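Local structure of PRD-containing transcription regulator (3NUF) at residues P72-T77 / E101-Y106; A80-K85 / L108-E113; A7-P12 / L31-I36. The protein is probably a transcription regulator of the PRD class, whose helical regulatory domains in relatives respond to phosphorylation by the sugar phosphotransferase system. All blocks are in the same frame, centred on the assembly; numbering follows the deposited sequence. Where two conformers were deposited one is given.

Contact 1 (P72-T77 / E101-Y106); sequences PAVDPT and EVAEKY. With EDO (1,2-ethanediol), chain C.
Pro76 lays its pyrrolidine ring obliquely across one face of the Tyr106 ring, and Val74 pushes its two methyl groups into the hollow beside it. The proline CB stands 4.1 Å from the centroid of the Tyr106 ring, 29° off the ring normal, an off-centre CH-pi contact. Pro76 CG leans farther toward the rim, reaching Tyr106 CE2 at 3.6 Å, while Pro76 CA sits above the ring centre. Lys105 CG covers the opposite face, sandwiching the aromatic plane between two aliphatic groups. A proline suits this place because its rigid, flat-sided ring offers CH groups without the entropy cost of a flexible chain.

Val74 is the bump of the contact. Its CG1, held between the backbone N and the carbonyl carbon (chi1 64°), meets Ala103 CB at 4.1 Å, and CG2, anti to the backbone N, meets Tyr106 CB at the same 4.1 Å. The small Ala103 lets the loop come close, so a branched residue fits the notch between it and the tyrosine. At the other end Pro72 CD only brushes Glu104 OE2, 4.0 Å away; that carboxylate has its salt bridge with Arg64. Asp75 sets its CB away from 101-106 and shapes the loop instead: its OD1 accepts from Thr77 N at 3.0 Å, an Asx turn.

Much of the contact lies at the surface of this all-helical PRD fold. The loop after helix 48-67 rests on the start of helix 104-115, with Phe79 meeting the Tyr106 ring and Leu87 of helix 84-97 beside it.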
loop_
_atom_site.group_PDB
_atom_site.type_symbol
_atom_site.label_atom_id
_atom_site.label_comp_id
_atom_site.label_asym_id
_atom_site.label_seq_id
_atom_site.Cartn_x
_atom_site.Cartn_y
_atom_site.Cartn_z
ATOM N N PRO A 72 0.317 -8.102 12.137
ATOM C CA PRO A 72 0.628 -7.289 13.346
ATOM C C PRO A 72 -0.653 -6.946 14.109
ATOM O O PRO A 72 -1.626 -6.486 13.497
ATOM C CB PRO A 72 1.271 -6.029 12.773
ATOM C CG PRO A 72 1.906 -6.559 11.459
ATOM C CD PRO A 72 0.924 -7.520 10.920
ATOM N N ALA A 73 -0.637 -7.138 15.425
ATOM C CA ALA A 73 -1.818 -6.947 16.217
ATOM C C ALA A 73 -2.439 -5.611 15.917
ATOM O O ALA A 73 -1.736 -4.582 15.918
ATOM C CB ALA A 73 -1.457 -7.039 17.704
ATOM N N VAL A 74 -3.753 -5.567 15.789
ATOM C CA VAL A 74 -4.468 -4.338 15.411
ATOM C C VAL A 74 -5.838 -4.305 16.107
ATOM O O VAL A 74 -6.445 -5.364 16.358
ATOM C CB VAL A 74 -4.590 -4.211 13.884
ATOM C CG1 VAL A 74 -5.432 -5.312 13.295
ATOM C CG2 VAL A 74 -5.084 -2.854 13.472
ATOM N N ASP A 75 -6.262 -3.117 16.486
ATOM C CA ASP A 75 -7.578 -2.907 17.103
ATOM C C ASP A 75 -8.438 -2.099 16.101
ATOM O O ASP A 75 -8.240 -0.904 15.940
ATOM C CB ASP A 75 -7.499 -2.161 18.419
ATOM C CG ASP A 75 -8.855 -1.918 19.029
ATOM O OD1 ASP A 75 -9.912 -2.147 18.414
ATOM O OD2 ASP A 75 -8.822 -1.311 20.130
ATOM N N PRO A 76 -9.325 -2.785 15.387
ATOM C CA PRO A 76 -10.105 -2.101 14.340
ATOM C C PRO A 76 -10.871 -0.887 14.810
ATOM O O PRO A 76 -11.075 0.041 14.001
ATOM C CB PRO A 76 -11.056 -3.192 13.841
ATOM C CG PRO A 76 -10.284 -4.452 14.057
ATOM C CD PRO A 76 -9.538 -4.228 15.346
ATOM N N THR A 77 -11.262 -0.821 16.088
ATOM C CA THR A 77 -12.011 0.330 16.562
ATOM C C THR A 77 -11.231 1.590 16.474
ATOM O O THR A 77 -11.826 2.659 16.349
ATOM C CB THR A 77 -12.573 0.176 17.961
ATOM O OG1 THR A 77 -11.509 0.113 18.907
ATOM C CG2 THR A 77 -13.464 -1.023 18.010
ATOM N N GLU A 101 -4.352 -11.482 5.789
ATOM C CA GLU A 101 -5.569 -11.297 6.540
ATOM C C GLU A 101 -6.273 -9.998 6.195
ATOM O O GLU A 101 -5.625 -8.985 5.913
ATOM C CB GLU A 101 -5.268 -11.310 8.034
ATOM C CG GLU A 101 -4.611 -12.608 8.477
ATOM C CD GLU A 101 -5.392 -13.885 8.182
ATOM O OE1 GLU A 101 -6.616 -13.847 8.501
ATOM O OE2 GLU A 101 -4.806 -14.907 7.710
ATOM N N VAL A 102 -7.596 -10.025 6.210
ATOM C CA VAL A 102 -8.390 -8.861 5.858
ATOM C C VAL A 102 -7.929 -7.611 6.611
ATOM O O VAL A 102 -7.847 -6.529 6.035
ATOM C CB VAL A 102 -9.921 -9.099 6.097
ATOM C CG1 VAL A 102 -10.745 -7.810 5.949
ATOM C CG2 VAL A 102 -10.431 -10.159 5.116
ATOM N N ALA A 103 -7.692 -7.756 7.903
ATOM C CA ALA A 103 -7.365 -6.645 8.760
ATOM C C ALA A 103 -6.041 -5.964 8.481
ATOM O O ALA A 103 -5.783 -4.912 9.074
ATOM C CB ALA A 103 -7.472 -7.088 10.239
ATOM N N GLU A 104 -5.213 -6.449 7.575
ATOM C CA GLU A 104 -4.096 -5.711 7.046
ATOM C C GLU A 104 -4.598 -4.368 6.484
ATOM O O GLU A 104 -3.818 -3.405 6.386
ATOM C CB GLU A 104 -3.388 -6.455 5.954
ATOM C CG GLU A 104 -2.638 -7.701 6.357
ATOM C CD GLU A 104 -1.212 -7.490 6.875
ATOM O OE1 GLU A 104 -0.636 -6.362 6.780
ATOM O OE2 GLU A 104 -0.655 -8.506 7.359
ATOM N N LYS A 105 -5.867 -4.278 6.090
ATOM C CA LYS A 105 -6.351 -3.039 5.505
ATOM C C LYS A 105 -6.244 -1.855 6.444
ATOM O O LYS A 105 -6.186 -0.716 5.964
ATOM C CB LYS A 105 -7.788 -3.202 5.004
ATOM C CG LYS A 105 -8.840 -3.315 6.064
ATOM C CD LYS A 105 -10.241 -3.561 5.501
ATOM C CE LYS A 105 -11.245 -3.777 6.561
ATOM N NZ LYS A 105 -12.677 -3.934 6.025
ATOM N N TYR A 106 -6.323 -2.060 7.748
ATOM C CA TYR A 106 -6.395 -0.890 8.655
ATOM C C TYR A 106 -5.157 -0.038 8.641
ATOM O O TYR A 106 -5.199 1.170 8.346
ATOM C CB TYR A 106 -6.810 -1.354 10.054
ATOM C CG TYR A 106 -8.159 -2.022 10.113
ATOM C CD1 TYR A 106 -9.287 -1.317 9.737
ATOM C CD2 TYR A 106 -8.314 -3.355 10.514
ATOM C CE1 TYR A 106 -10.505 -1.932 9.762
ATOM C CE2 TYR A 106 -9.523 -3.964 10.530
ATOM C CZ TYR A 106 -10.624 -3.272 10.140
ATOM O OH TYR A 106 -11.861 -3.876 10.127
HETATM C C1 EDO C . -10.842 -1.336 21.984
HETATM O O1 EDO C . -11.301 -1.612 20.708
HETATM C C2 EDO C . -10.556 -2.653 22.602
HETATM O O2 EDO C . -11.496 -2.950 23.642
#

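Contact 2 (A80-K85 / L108-E113); sequences AEVSQK and LSIHFE
Glu113 reaches from helix 104-115 to Ser83, the N-cap residue of helix 84-97, and binds it twice with one carboxylate, joining a helix start to the flank of a second helix within the helical PRD fold. Ser83 OG donates over 2.7 Å to Glu113 OE1, which receives it on its syn lone pair, the side of the other oxygen, while Ser83 N donates to Glu113 OE2 over 2.9 Å. The second bond is fairly straight at 161°, though its donor comes from 43° above the carboxylate plane. Serine suits the N-cap because its OG also caps a backbone N in the first turn of helix 84-97. Glu113 CG is anti to the backbone N (chi1 -159°), and a bend at chi2 turns the acid group across to the loop. Glutamate suits the place: two acceptors meet two donors of a single serine, and the start of a helix would probably favour its negative charge. Ser86 OG also bonds Glu113 OE1, so the two acid oxygens take at least three bonds in a largely buried setting.

Val82 completes the tight region. Its CG1 lies 3.9 Å from Glu113 CD and makes plain van der Waals contact with Ser109 OG at 3.5 Å, a hydroxyl that bonds Tyr106 O of its own helix. The apolar half is Ile110: the two side chains cross at about a right angle, with Ile110 CD1 against Val82 CG2 at 3.7 Å. Serine fits at 109 because it is small and its polar end is satisfied locally.

Toward the outside the contact slackens. A di(hydroxyethyl)ether molecule, probably from the crystallisation liquor, lies near Ile110. Glu81 directs its CB away, and its backbone O stays a long 4.0 Å from Glu113 OE2.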
loop_
_atom_site.group_PDB
_atom_site.type_symbol
_atom_site.label_atom_id
_atom_site.label_comp_id
_atom_site.label_asym_id
_atom_site.label_seq_id
_atom_site.Cartn_x
_atom_site.Cartn_y
_atom_site.Cartn_z
ATOM N N ALA A 80 -12.141 3.692 13.269
ATOM C CA ALA A 80 -13.548 3.990 13.043
ATOM C C ALA A 80 -13.726 5.239 12.224
ATOM O O ALA A 80 -14.696 5.306 11.474
ATOM C CB ALA A 80 -14.236 4.212 14.423
ATOM N N GLU A 81 -12.886 6.228 12.376
ATOM C CA GLU A 81 -13.061 7.487 11.640
ATOM C C GLU A 81 -12.205 7.665 10.382
ATOM O O GLU A 81 -12.203 8.709 9.743
ATOM C CB GLU A 81 -12.977 8.640 12.634
ATOM C CG GLU A 81 -14.233 8.619 13.648
ATOM C CD GLU A 81 -15.624 8.696 12.957
ATOM O OE1 GLU A 81 -15.850 9.698 12.232
ATOM O OE2 GLU A 81 -16.479 7.774 13.144
ATOM N N VAL A 82 -11.561 6.592 9.945
ATOM C CA VAL A 82 -10.912 6.585 8.618
ATOM C C VAL A 82 -11.959 6.589 7.520
ATOM O O VAL A 82 -12.954 5.911 7.603
ATOM C CB VAL A 82 -9.991 5.354 8.465
ATOM C CG1 VAL A 82 -9.398 5.317 7.084
ATOM C CG2 VAL A 82 -8.928 5.368 9.528
ATOM N N SER A 83 -11.766 7.389 6.486
ATOM C CA SER A 83 -12.758 7.464 5.442
ATOM C C SER A 83 -12.962 6.130 4.758
ATOM O O SER A 83 -12.021 5.338 4.571
ATOM C CB SER A 83 -12.363 8.490 4.397
ATOM O OG SER A 83 -11.250 8.112 3.557
ATOM N N GLN A 84 -14.184 5.900 4.318
ATOM C CA GLN A 84 -14.503 4.668 3.647
ATOM C C GLN A 84 -13.656 4.474 2.395
ATOM O O GLN A 84 -13.278 3.350 2.051
ATOM C CB GLN A 84 -15.994 4.602 3.309
ATOM C CG GLN A 84 -16.430 3.209 2.968
ATOM C CD GLN A 84 -16.356 2.345 4.161
ATOM O OE1 GLN A 84 -16.963 2.669 5.189
ATOM N NE2 GLN A 84 -15.612 1.272 4.088
ATOM N N LYS A 85 -13.379 5.549 1.671
ATOM C CA LYS A 85 -12.614 5.496 0.420
ATOM C C LYS A 85 -11.228 4.929 0.721
ATOM O O LYS A 85 -10.749 4.019 0.013
ATOM C CB LYS A 85 -12.536 6.863 -0.201
ATOM C CG LYS A 85 -11.745 6.913 -1.468
ATOM C CD LYS A 85 -11.889 8.345 -2.068
ATOM C CE LYS A 85 -11.100 8.462 -3.309
ATOM N NZ LYS A 85 -11.376 9.782 -3.944
ATOM N N LEU A 108 -2.779 -0.066 6.444
ATOM C CA LEU A 108 -2.585 0.443 5.074
ATOM C C LEU A 108 -3.491 1.628 4.777
ATOM O O LEU A 108 -3.062 2.595 4.130
ATOM C CB LEU A 108 -2.770 -0.664 4.049
ATOM C CG LEU A 108 -2.665 -0.213 2.579
ATOM C CD1 LEU A 108 -1.304 0.388 2.252
ATOM C CD2 LEU A 108 -2.974 -1.381 1.640
ATOM N N SER A 109 -4.711 1.645 5.301
ATOM C CA SER A 109 -5.622 2.760 5.044
ATOM C C SER A 109 -5.080 4.108 5.477
ATOM O O SER A 109 -5.414 5.124 4.847
ATOM C CB SER A 109 -6.995 2.466 5.663
ATOM O OG SER A 109 -7.016 2.687 7.050
ATOM N N ILE A 110 -4.262 4.125 6.501
ATOM C CA ILE A 110 -3.716 5.405 6.967
ATOM C C ILE A 110 -2.812 6.051 5.929
ATOM O O ILE A 110 -2.755 7.279 5.854
ATOM C CB ILE A 110 -2.976 5.191 8.303
ATOM C CG1 ILE A 110 -3.892 4.584 9.351
ATOM C CG2 ILE A 110 -2.334 6.494 8.848
ATOM C CD1 ILE A 110 -5.211 5.276 9.561
ATOM N N HIS A 111 -2.126 5.280 5.115
ATOM C CA HIS A 111 -1.299 5.827 4.062
ATOM C C HIS A 111 -2.172 6.563 3.068
ATOM O O HIS A 111 -1.838 7.635 2.626
ATOM C CB HIS A 111 -0.507 4.724 3.411
ATOM C CG HIS A 111 0.497 4.097 4.302
ATOM N ND1 HIS A 111 1.844 4.337 4.189
ATOM C CD2 HIS A 111 0.361 3.164 5.277
ATOM C CE1 HIS A 111 2.485 3.636 5.109
ATOM N NE2 HIS A 111 1.616 2.915 5.792
ATOM N N PHE A 112 -3.285 5.977 2.654
ATOM C CA PHE A 112 -4.209 6.628 1.737
ATOM C C PHE A 112 -4.834 7.847 2.418
ATOM O O PHE A 112 -5.044 8.873 1.758
ATOM C CB PHE A 112 -5.326 5.671 1.294
ATOM C CG PHE A 112 -4.884 4.581 0.396
ATOM C CD1 PHE A 112 -4.592 4.833 -0.918
ATOM C CD2 PHE A 112 -4.820 3.276 0.819
ATOM C CE1 PHE A 112 -4.181 3.811 -1.776
ATOM C CE2 PHE A 112 -4.404 2.250 -0.020
ATOM C CZ PHE A 112 -4.034 2.494 -1.281
ATOM N N GLU A 113 -5.184 7.768 3.695
ATOM C CA GLU A 113 -5.796 8.878 4.405
ATOM C C GLU A 113 -4.816 10.063 4.476
ATOM O O GLU A 113 -5.219 11.227 4.237
ATOM C CB GLU A 113 -6.232 8.382 5.785
ATOM C CG GLU A 113 -7.309 9.208 6.497
ATOM C CD GLU A 113 -8.711 9.009 5.957
ATOM O OE1 GLU A 113 -8.898 8.588 4.789
ATOM O OE2 GLU A 113 -9.691 9.364 6.677
#

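Contact 3 (A7-P12 / L31-I36); sequences ANVELP and LVNYVI. With EDO (1,2-ethanediol), chain G.
Val9 O and Asn33 OD1 are bridged by one water, which donates to the carbonyl at 2.7 Å and to the amide oxygen at 2.8 Å. No direct hydrogen bond spans the two segments, so this water makes the polar link. Asn33 CG lies beside the backbone N (chi1 -70°), and OD1 faces the loop, where Val9 CB passes it at 3.5 Å as the two side chains slide past each other in opposite directions. Asparagine suits the partly exposed helix flank, being short and able to accept from water.

The remainder is apolar. An extended N-terminal arm, leading to the N-cap Pro12 of helix 13-21, lies against helix 25-41 of the helical PRD fold, and Val9 and Leu11, two residues apart, both aim at that helix. Ile36, on the same helical face as Val32 one turn earlier, extends CD1 to both: Leu11 CD2 approaches it at 3.5 Å and Val9 CG1 at 3.7 Å. The same Leu11 methyl, CD2, also sits against Val32 CG1 at 3.8 Å, while the other branch, Leu11 CD1, faces Asn33 OD1 at 4.1 Å. Beyond them Leu51 of helix 48-67 touches Ile36, and Ile19 of helix 13-21 touches Leu11.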
loop_
_atom_site.group_PDB
_atom_site.type_symbol
_atom_site.label_atom_id
_atom_site.label_comp_id
_atom_site.label_asym_id
_atom_site.label_seq_id
_atom_site.Cartn_x
_atom_site.Cartn_y
_atom_site.Cartn_z
ATOM N N ALA A 7 -0.549 3.635 -16.803
ATOM C CA ALA A 7 0.524 4.626 -16.680
ATOM C C ALA A 7 1.926 3.992 -16.628
ATOM O O ALA A 7 2.104 2.866 -16.135
ATOM C CB ALA A 7 0.280 5.505 -15.445
ATOM N N ASN A 8 2.924 4.716 -17.153
ATOM C CA ASN A 8 4.331 4.373 -16.928
ATOM C C ASN A 8 4.704 5.004 -15.589
ATOM O O ASN A 8 4.467 6.189 -15.364
ATOM C CB ASN A 8 5.243 4.905 -18.057
ATOM N N VAL A 9 5.230 4.211 -14.671
ATOM C CA VAL A 9 5.590 4.771 -13.373
ATOM C C VAL A 9 7.112 4.821 -13.231
ATOM O O VAL A 9 7.795 3.796 -13.369
ATOM C CB VAL A 9 4.948 3.959 -12.202
ATOM C CG1 VAL A 9 5.417 4.513 -10.851
ATOM C CG2 VAL A 9 3.405 3.972 -12.309
ATOM N N GLU A 10 7.621 6.003 -12.892
ATOM C CA GLU A 10 9.049 6.200 -12.651
ATOM C C GLU A 10 9.292 6.550 -11.173
ATOM O O GLU A 10 9.091 7.687 -10.746
ATOM C CB GLU A 10 9.594 7.284 -13.592
ATOM C CG GLU A 10 9.673 6.827 -15.076
ATOM C CD GLU A 10 10.299 7.872 -16.004
ATOM O OE1 GLU A 10 10.149 9.083 -15.721
ATOM O OE2 GLU A 10 10.939 7.480 -17.014
ATOM N N LEU A 11 9.787 5.571 -10.424
ATOM C CA LEU A 11 9.882 5.676 -8.988
ATOM C C LEU A 11 11.083 6.488 -8.562
ATOM O O LEU A 11 12.117 6.451 -9.215
ATOM C CB LEU A 11 9.955 4.262 -8.435
ATOM C CG LEU A 11 8.734 3.383 -8.815
ATOM C CD1 LEU A 11 9.007 1.959 -8.330
ATOM C CD2 LEU A 11 7.417 3.932 -8.214
ATOM N N PRO A 12 10.985 7.170 -7.414
ATOM C CA PRO A 12 12.137 7.902 -6.891
ATOM C C PRO A 12 13.282 7.001 -6.514
ATOM O O PRO A 12 13.109 5.819 -6.166
ATOM C CB PRO A 12 11.591 8.558 -5.620
ATOM C CG PRO A 12 10.175 8.492 -5.702
ATOM C CD PRO A 12 9.788 7.347 -6.599
ATOM N N LEU A 31 3.941 -4.214 -7.356
ATOM C CA LEU A 31 2.971 -3.822 -6.301
ATOM C C LEU A 31 2.960 -2.287 -6.088
ATOM O O LEU A 31 1.887 -1.691 -6.012
ATOM C CB LEU A 31 3.289 -4.569 -4.996
ATOM C CG LEU A 31 2.397 -4.238 -3.805
ATOM C CD1 LEU A 31 0.928 -4.501 -4.131
ATOM C CD2 LEU A 31 2.829 -5.061 -2.578
ATOM N N VAL A 32 4.139 -1.682 -5.928
ATOM C CA VAL A 32 4.183 -0.228 -5.809
ATOM C C VAL A 32 3.531 0.450 -7.007
ATOM O O VAL A 32 2.724 1.390 -6.856
ATOM C CB VAL A 32 5.648 0.237 -5.627
ATOM C CG1 VAL A 32 5.729 1.766 -5.655
ATOM C CG2 VAL A 32 6.179 -0.245 -4.330
ATOM N N ASN A 33 3.868 0.018 -8.225
ATOM C CA ASN A 33 3.244 0.564 -9.393
ATOM C C ASN A 33 1.715 0.452 -9.339
ATOM O O ASN A 33 0.975 1.380 -9.672
ATOM C CB ASN A 33 3.699 -0.165 -10.656
ATOM C CG ASN A 33 5.138 0.095 -11.053
ATOM O OD1 ASN A 33 5.775 0.977 -10.565
ATOM N ND2 ASN A 33 5.622 -0.727 -11.987
ATOM N N TYR A 34 1.226 -0.754 -8.958
ATOM C CA TYR A 34 -0.214 -1.015 -8.855
ATOM C C TYR A 34 -0.886 -0.045 -7.887
ATOM O O TYR A 34 -1.944 0.550 -8.183
ATOM C CB TYR A 34 -0.465 -2.469 -8.453
ATOM C CG TYR A 34 -1.866 -2.802 -8.053
ATOM C CD1 TYR A 34 -2.790 -3.185 -8.999
ATOM C CD2 TYR A 34 -2.274 -2.759 -6.729
ATOM C CE1 TYR A 34 -4.070 -3.508 -8.636
ATOM C CE2 TYR A 34 -3.569 -3.043 -6.373
ATOM C CZ TYR A 34 -4.432 -3.422 -7.340
ATOM O OH TYR A 34 -5.743 -3.748 -6.993
ATOM N N VAL A 35 -0.280 0.124 -6.722
ATOM C CA VAL A 35 -0.862 1.014 -5.702
ATOM C C VAL A 35 -0.892 2.488 -6.173
ATOM O O VAL A 35 -1.895 3.194 -5.985
ATOM C CB VAL A 35 -0.216 0.867 -4.368
ATOM C CG1 VAL A 35 -0.795 1.865 -3.364
ATOM C CG2 VAL A 35 -0.444 -0.551 -3.833
ATOM N N ILE A 36 0.186 2.932 -6.808
ATOM C CA ILE A 36 0.247 4.307 -7.332
ATOM C C ILE A 36 -0.880 4.502 -8.348
ATOM O O ILE A 36 -1.617 5.497 -8.319
ATOM C CB ILE A 36 1.611 4.594 -7.955
ATOM C CG1 ILE A 36 2.670 4.720 -6.867
ATOM C CG2 ILE A 36 1.535 5.881 -8.788
ATOM C CD1 ILE A 36 4.123 4.790 -7.388
HETATM C C1 EDO G . -7.135 -5.380 -9.195
HETATM O O1 EDO G . -7.441 -4.167 -8.503
HETATM C C2 EDO G . -7.766 -6.513 -8.433
HETATM O O2 EDO G . -6.758 -7.470 -8.082
HETATM O O HOH W 1 8.190 1.628 -11.811
#

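How the contacts relate
From the N terminus, contact 3 comes first: residues 7-12 lie against 31-36, closing a loop that holds helix 13-21 and the start of helix 25-41. It ends before the others begin. After helix 48-67 the chain opens contact 1 at 72-77 and contact 2 at 80-85. Helix 84-97 follows; the turn into helix 104-115 and its first residues close contact 1, and the helix itself closes contact 2. These two therefore cross, tying the linker after helix 48-67 and the start of helix 84-97 to successive parts of the chain around helix 104-115. Contact 3 lies opposite them across the chain centre, yet Phe112 CZ packs on Val35 CG1 at 3.9 Å, joining contacts 2 and 3.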